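Local atomic coordinates of phytase (PDB entry 2GFI), a protein that releases phosphate from phytate (inositol hexakisphosphate) by hydrolysis, as a 3-phytase of the histidine acid phosphatase family. Residues A[224-229]-A[355-360]; A[290-295]-A[361-366]. All coordinates share one frame; numbering follows the deposited sequence.

Contact 1 (A[224-229]-A[355-360]); sequences DEYTTE and DYTPFP
The hydroxyl of Tyr226 and OG1 of Thr357 lie 2.7 Å apart in a hydrogen bond that ties together two loops of the histidine phosphatase fold, one running from helix 220-223 to helix 229-241, the other leading from helix 333-343 toward helix 365-368. Either hydroxyl could be the donor. Tyr226 spans the gap with its CG anti to the backbone N (chi1 -179°), an extended form that brings OH to Thr357; the backbones come closest at Tyr226 CA and Asp355 CA, 5.9 Å apart.

Thr357 OG1 approaches at the edge of the phenol, in the plane of the ring, and also lies 3.5 Å from Tyr226 CE1. The Tyr356 carbonyl meets the same edge, its O 3.8 Å from Tyr226 CE1. Thr357 CG2 packs 3.6 Å from Tyr226 OH, giving the polar bond an apolar flank. One face of the phenol is covered within its own loop by Thr227 CG2, offset toward the rim.

Helix 277-295 backs this buried joint, Tyr285 pairing edge-to-face with Tyr226. Elsewhere on 355-360, Tyr356 OH is hydrogen-bonded to Lys400 NZ of the second subunit, and Phe359 makes edge-to-face pairs with Phe49 and Phe408 of that subunit. The first loop passes into helix 229-241 through a cap, in which Glu229 N donates to Thr227 OG1 over 3.2 Å.

Contact 2 (A[290-295]-A[361-366]); sequences DDYYSN and SPYSHV
Next to the presumed catalytic centre of this histidine acid phosphatase, the C-terminal end of helix 277-295 packs against the turn that starts helix 365-368, with a T-shaped tyrosine pair and a carboxylate over an imidazole. Tyr292 directs its edge at the face of Tyr363, with ring centroids 5.5 Å apart and planes at 61°. Tyr292 CD1 lies over that face, offset toward the rim, 3.8 Å from Tyr363 CG, while Tyr292 CB packs 3.6 Å from Tyr363 CD2. Both hydroxyls are satisfied elsewhere, Tyr292 by Asp351 and Tyr363 by Glu337.

The preceding residue, Asp291, places OD2 above one face of the His365 ring, 2.9 Å from His365 CD2 and 3.1 Å from His365 NE2. The carboxylate and ring planes are 46° apart, and the approach over the face gives a poor hydrogen-bond angle to either ring nitrogen. The bond from CA to CB of His365 points toward residues 290-295, and a chi1 of 174° sets the imidazole trans to its own backbone N, where OD2 meets its face. Asp288, from the same helix, accepts from His365 N. The last turn of helix 277-295 is held by the backbone bond from Asn295 N to Asp291 O, 2.8 Å long.

In the fold
Residues 355-360 and 361-366 are consecutive, so contacts 1 and 2 fasten successive parts of one connection between helices 333-343 and 365-368. Their centres are about 13 Å apart, on the same side of the chain's centre, and helix 277-295 serves both: its Gln282, Tyr285 and Leu289 pack on Tyr226 of contact 1, and it supplies residues 290-295 to contact 2. The centre of contact 1, which borders the second subunit, lies about 22 Å from the centre of the chain; that of contact 2, which touches no other chain, about 12 Å. The His365 side chain is about 4 Å from that of Asp333, the predicted proton donor, and about 10 Å from that of His70, the predicted nucleophile.

Contact 1 (A[224-229]-A[355-360])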
loop_
_atom_site.group_PDB
_atom_site.type_symbol
_atom_site.label_atom_id
_atom_site.label_comp_id
_atom_site.label_asym_id
_atom_site.label_seq_id
_atom_site.Cartn_x
_atom_site.Cartn_y
_atom_site.Cartn_z
ATOM N N ASP A 224 22.094 30.692 10.788
ATOM C CA ASP A 224 22.801 30.098 11.919
ATOM C C ASP A 224 22.147 30.373 13.275
ATOM O O ASP A 224 22.474 29.732 14.250
ATOM C CB ASP A 224 24.272 30.553 11.915
ATOM C CG ASP A 224 25.089 29.906 10.792
ATOM O OD1 ASP A 224 24.592 28.984 10.102
ATOM O OD2 ASP A 224 26.252 30.268 10.520
ATOM N N GLU A 225 21.211 31.309 13.331
ATOM C CA GLU A 225 20.399 31.508 14.531
ATOM C C GLU A 225 19.487 30.331 14.875
ATOM O O GLU A 225 19.111 30.141 16.038
ATOM C CB GLU A 225 19.551 32.771 14.402
ATOM C CG GLU A 225 20.360 34.057 14.333
ATOM C CD GLU A 225 19.454 35.268 14.221
ATOM O OE1 GLU A 225 18.459 35.357 14.998
ATOM O OE2 GLU A 225 19.712 36.126 13.344
ATOM N N TYR A 226 19.111 29.548 13.874
ATOM C CA TYR A 226 18.217 28.418 14.112
ATOM C C TYR A 226 18.864 27.388 15.052
ATOM O O TYR A 226 20.053 27.090 14.938
ATOM C CB TYR A 226 17.791 27.787 12.788
ATOM C CG TYR A 226 16.845 26.625 12.988
ATOM C CD1 TYR A 226 15.553 26.826 13.479
ATOM C CD2 TYR A 226 17.245 25.333 12.716
ATOM C CE1 TYR A 226 14.700 25.783 13.684
ATOM C CE2 TYR A 226 16.394 24.275 12.912
ATOM C CZ TYR A 226 15.119 24.503 13.389
ATOM O OH TYR A 226 14.252 23.440 13.581
ATOM N N THR A 227 18.077 26.858 15.977
ATOM C CA THR A 227 18.548 25.921 16.996
ATOM C C THR A 227 19.417 24.765 16.476
ATOM O O THR A 227 19.156 24.200 15.411
ATOM C CB THR A 227 17.323 25.380 17.780
ATOM O OG1 THR A 227 17.751 24.429 18.766
ATOM C CG2 THR A 227 16.334 24.606 16.833
ATOM N N THR A 228 20.465 24.438 17.233
ATOM C CA THR A 228 21.325 23.271 16.981
ATOM C C THR A 228 21.246 22.340 18.174
ATOM O O THR A 228 21.943 21.351 18.230
ATOM C CB THR A 228 22.816 23.675 16.793
ATOM O OG1 THR A 228 23.212 24.559 17.862
ATOM C CG2 THR A 228 23.028 24.503 15.539
ATOM N N GLU A 229 20.392 22.664 19.134
ATOM C CA GLU A 229 20.269 21.889 20.369
ATOM C C GLU A 229 19.957 20.424 20.105
ATOM O O GLU A 229 20.438 19.551 20.806
ATOM C CB GLU A 229 19.221 22.511 21.286
ATOM C CG GLU A 229 19.527 23.989 21.548
ATOM C CD GLU A 229 18.395 24.739 22.253
ATOM O OE1 GLU A 229 18.234 24.439 23.470
ATOM O OE2 GLU A 229 17.691 25.612 21.573
ATOM N N ASP A 355 13.709 31.472 14.950
ATOM C CA ASP A 355 13.713 31.385 16.407
ATOM C C ASP A 355 12.731 30.325 16.895
ATOM O O ASP A 355 12.595 30.075 18.077
ATOM C CB ASP A 355 13.459 32.775 17.035
ATOM C CG ASP A 355 12.093 33.360 16.635
ATOM O OD1 ASP A 355 11.678 33.245 15.435
ATOM O OD2 ASP A 355 11.353 33.953 17.455
ATOM N N TYR A 356 12.070 29.661 15.958
ATOM C CA TYR A 356 11.307 28.470 16.287
ATOM C C TYR A 356 11.188 27.616 15.044
ATOM O O TYR A 356 11.636 28.031 13.985
ATOM C CB TYR A 356 9.925 28.861 16.826
ATOM C CG TYR A 356 8.998 29.411 15.765
ATOM C CD1 TYR A 356 7.967 28.618 15.229
ATOM C CD2 TYR A 356 9.144 30.729 15.288
ATOM C CE1 TYR A 356 7.112 29.133 14.247
ATOM C CE2 TYR A 356 8.268 31.254 14.337
ATOM C CZ TYR A 356 7.272 30.451 13.814
ATOM O OH TYR A 356 6.414 30.966 12.870
ATOM N N THR A 357 10.577 26.436 15.172
ATOM C CA THR A 357 10.324 25.571 14.031
ATOM C C THR A 357 8.850 25.718 13.624
ATOM O O THR A 357 7.952 25.370 14.384
ATOM C CB THR A 357 10.664 24.101 14.355
ATOM O OG1 THR A 357 11.975 24.035 14.918
ATOM C CG2 THR A 357 10.730 23.225 13.068
ATOM N N PRO A 358 8.623 26.282 12.439
ATOM C CA PRO A 358 7.270 26.401 11.893
ATOM C C PRO A 358 6.783 25.065 11.357
ATOM O O PRO A 358 7.585 24.255 10.879
ATOM C CB PRO A 358 7.430 27.410 10.726
ATOM C CG PRO A 358 8.846 27.243 10.296
ATOM C CD PRO A 358 9.644 26.877 11.554
ATOM N N PHE A 359 5.468 24.884 11.401
ATOM C CA PHE A 359 4.807 23.739 10.847
ATOM C C PHE A 359 3.592 24.263 10.072
ATOM O O PHE A 359 2.689 24.892 10.663
ATOM C CB PHE A 359 4.386 22.800 11.987
ATOM C CG PHE A 359 5.533 22.140 12.664
ATOM C CD1 PHE A 359 6.011 20.915 12.201
ATOM C CD2 PHE A 359 6.162 22.752 13.756
ATOM C CE1 PHE A 359 7.106 20.306 12.816
ATOM C CE2 PHE A 359 7.260 22.155 14.383
ATOM C CZ PHE A 359 7.725 20.931 13.918
ATOM N N PRO A 360 3.568 24.048 8.753
ATOM C CA PRO A 360 4.646 23.355 8.028
ATOM C C PRO A 360 5.783 24.355 7.811
ATOM O O PRO A 360 5.661 25.496 8.207
ATOM C CB PRO A 360 3.980 23.012 6.688
ATOM C CG PRO A 360 3.071 24.275 6.435
ATOM C CD PRO A 360 2.506 24.543 7.853
#

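Contact 2 (A[290-295]-A[361-366])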
loop_
_atom_site.group_PDB
_atom_site.type_symbol
_atom_site.label_atom_id
_atom_site.label_comp_id
_atom_site.label_asym_id
_atom_site.label_seq_id
_atom_site.Cartn_x
_atom_site.Cartn_y
_atom_site.Cartn_z
ATOM N N ASP A 290 18.460 27.473 5.241
ATOM C CA ASP A 290 19.621 27.707 4.425
ATOM C C ASP A 290 19.241 27.910 2.949
ATOM O O ASP A 290 19.670 28.866 2.319
ATOM C CB ASP A 290 20.595 26.553 4.587
ATOM C CG ASP A 290 21.841 26.745 3.790
ATOM O OD1 ASP A 290 22.304 27.903 3.708
ATOM O OD2 ASP A 290 22.428 25.812 3.189
ATOM N N ASP A 291 18.429 27.021 2.379
ATOM C CA ASP A 291 18.088 27.187 0.965
ATOM C C ASP A 291 17.137 28.327 0.719
ATOM O O ASP A 291 17.220 28.968 -0.321
ATOM C CB ASP A 291 17.536 25.910 0.372
ATOM C CG ASP A 291 18.546 24.799 0.380
ATOM O OD1 ASP A 291 19.772 25.078 0.342
ATOM O OD2 ASP A 291 18.201 23.604 0.440
ATOM N N TYR A 292 16.235 28.600 1.655
ATOM C CA TYR A 292 15.362 29.742 1.456
ATOM C C TYR A 292 16.186 31.031 1.387
ATOM O O TYR A 292 15.973 31.853 0.496
ATOM C CB TYR A 292 14.275 29.866 2.517
ATOM C CG TYR A 292 13.525 31.178 2.367
ATOM C CD1 TYR A 292 12.514 31.318 1.402
ATOM C CD2 TYR A 292 13.855 32.290 3.154
ATOM C CE1 TYR A 292 11.825 32.513 1.239
ATOM C CE2 TYR A 292 13.179 33.492 3.000
ATOM C CZ TYR A 292 12.162 33.596 2.037
ATOM O OH TYR A 292 11.495 34.782 1.858
ATOM N N TYR A 293 17.149 31.170 2.293
ATOM C CA TYR A 293 17.913 32.413 2.412
ATOM C C TYR A 293 19.072 32.543 1.429
ATOM O O TYR A 293 19.587 33.645 1.201
ATOM C CB TYR A 293 18.402 32.626 3.848
ATOM C CG TYR A 293 17.324 33.137 4.757
ATOM C CD1 TYR A 293 16.918 34.473 4.682
ATOM C CD2 TYR A 293 16.680 32.276 5.688
ATOM C CE1 TYR A 293 15.923 34.958 5.492
ATOM C CE2 TYR A 293 15.682 32.748 6.505
ATOM C CZ TYR A 293 15.313 34.100 6.406
ATOM O OH TYR A 293 14.352 34.630 7.203
ATOM N N SER A 294 19.471 31.418 0.859
ATOM C CA SER A 294 20.550 31.383 -0.107
ATOM C C SER A 294 20.044 31.332 -1.531
ATOM O O SER A 294 20.547 32.043 -2.388
ATOM C CB SER A 294 21.428 30.166 0.167
ATOM O OG SER A 294 21.713 30.164 1.543
ATOM N N ASN A 295 19.050 30.480 -1.778
ATOM C CA ASN A 295 18.625 30.165 -3.143
ATOM C C ASN A 295 17.231 30.624 -3.505
ATOM O O ASN A 295 16.785 30.371 -4.617
ATOM C CB ASN A 295 18.680 28.664 -3.399
ATOM C CG ASN A 295 19.976 28.043 -2.970
ATOM O OD1 ASN A 295 21.026 28.664 -3.064
ATOM N ND2 ASN A 295 19.911 26.785 -2.505
ATOM N N SER A 361 6.894 23.937 7.234
ATOM C CA SER A 361 7.897 24.886 6.811
ATOM C C SER A 361 7.264 25.729 5.700
ATOM O O SER A 361 6.725 25.172 4.745
ATOM C CB SER A 361 9.136 24.175 6.308
ATOM O OG SER A 361 9.998 25.119 5.690
ATOM N N PRO A 362 7.292 27.054 5.831
ATOM C CA PRO A 362 6.668 27.950 4.836
ATOM C C PRO A 362 7.332 27.825 3.484
ATOM O O PRO A 362 6.805 28.296 2.467
ATOM C CB PRO A 362 6.943 29.363 5.398
ATOM C CG PRO A 362 7.270 29.145 6.847
ATOM C CD PRO A 362 7.905 27.794 6.948
ATOM N N TYR A 363 8.518 27.245 3.487
ATOM C CA TYR A 363 9.231 27.012 2.268
ATOM C C TYR A 363 9.798 25.625 2.323
ATOM O O TYR A 363 10.600 25.322 3.174
ATOM C CB TYR A 363 10.370 28.007 2.143
ATOM C CG TYR A 363 11.183 27.760 0.909
ATOM C CD1 TYR A 363 10.696 28.123 -0.352
ATOM C CD2 TYR A 363 12.423 27.155 0.994
ATOM C CE1 TYR A 363 11.440 27.899 -1.487
ATOM C CE2 TYR A 363 13.182 26.922 -0.149
ATOM C CZ TYR A 363 12.693 27.292 -1.379
ATOM O OH TYR A 363 13.457 27.054 -2.503
ATOM N N SER A 364 9.373 24.758 1.421
ATOM C CA SER A 364 9.778 23.368 1.521
ATOM C C SER A 364 10.772 23.089 0.409
ATOM O O SER A 364 10.418 22.923 -0.773
ATOM C CB SER A 364 8.556 22.444 1.463
ATOM O OG SER A 364 8.964 21.087 1.464
ATOM N N HIS A 365 12.035 23.056 0.784
ATOM C CA HIS A 365 13.042 22.862 -0.234
ATOM C C HIS A 365 12.831 21.562 -1.051
ATOM O O HIS A 365 12.857 21.575 -2.288
ATOM C CB HIS A 365 14.405 22.882 0.387
ATOM C CG HIS A 365 15.474 22.545 -0.575
ATOM N ND1 HIS A 365 16.003 21.285 -0.671
ATOM C CD2 HIS A 365 16.083 23.288 -1.525
ATOM C CE1 HIS A 365 16.932 21.276 -1.611
ATOM N NE2 HIS A 365 17.001 22.478 -2.138
ATOM N N VAL A 366 12.609 20.454 -0.343
ATOM C CA VAL A 366 12.403 19.123 -0.961
ATOM C C VAL A 366 11.104 19.021 -1.797
ATOM O O VAL A 366 10.993 18.156 -2.662
ATOM C CB VAL A 366 12.465 18.021 0.119
ATOM C CG1 VAL A 366 11.257 18.103 1.040
ATOM C CG2 VAL A 366 12.602 16.648 -0.508
#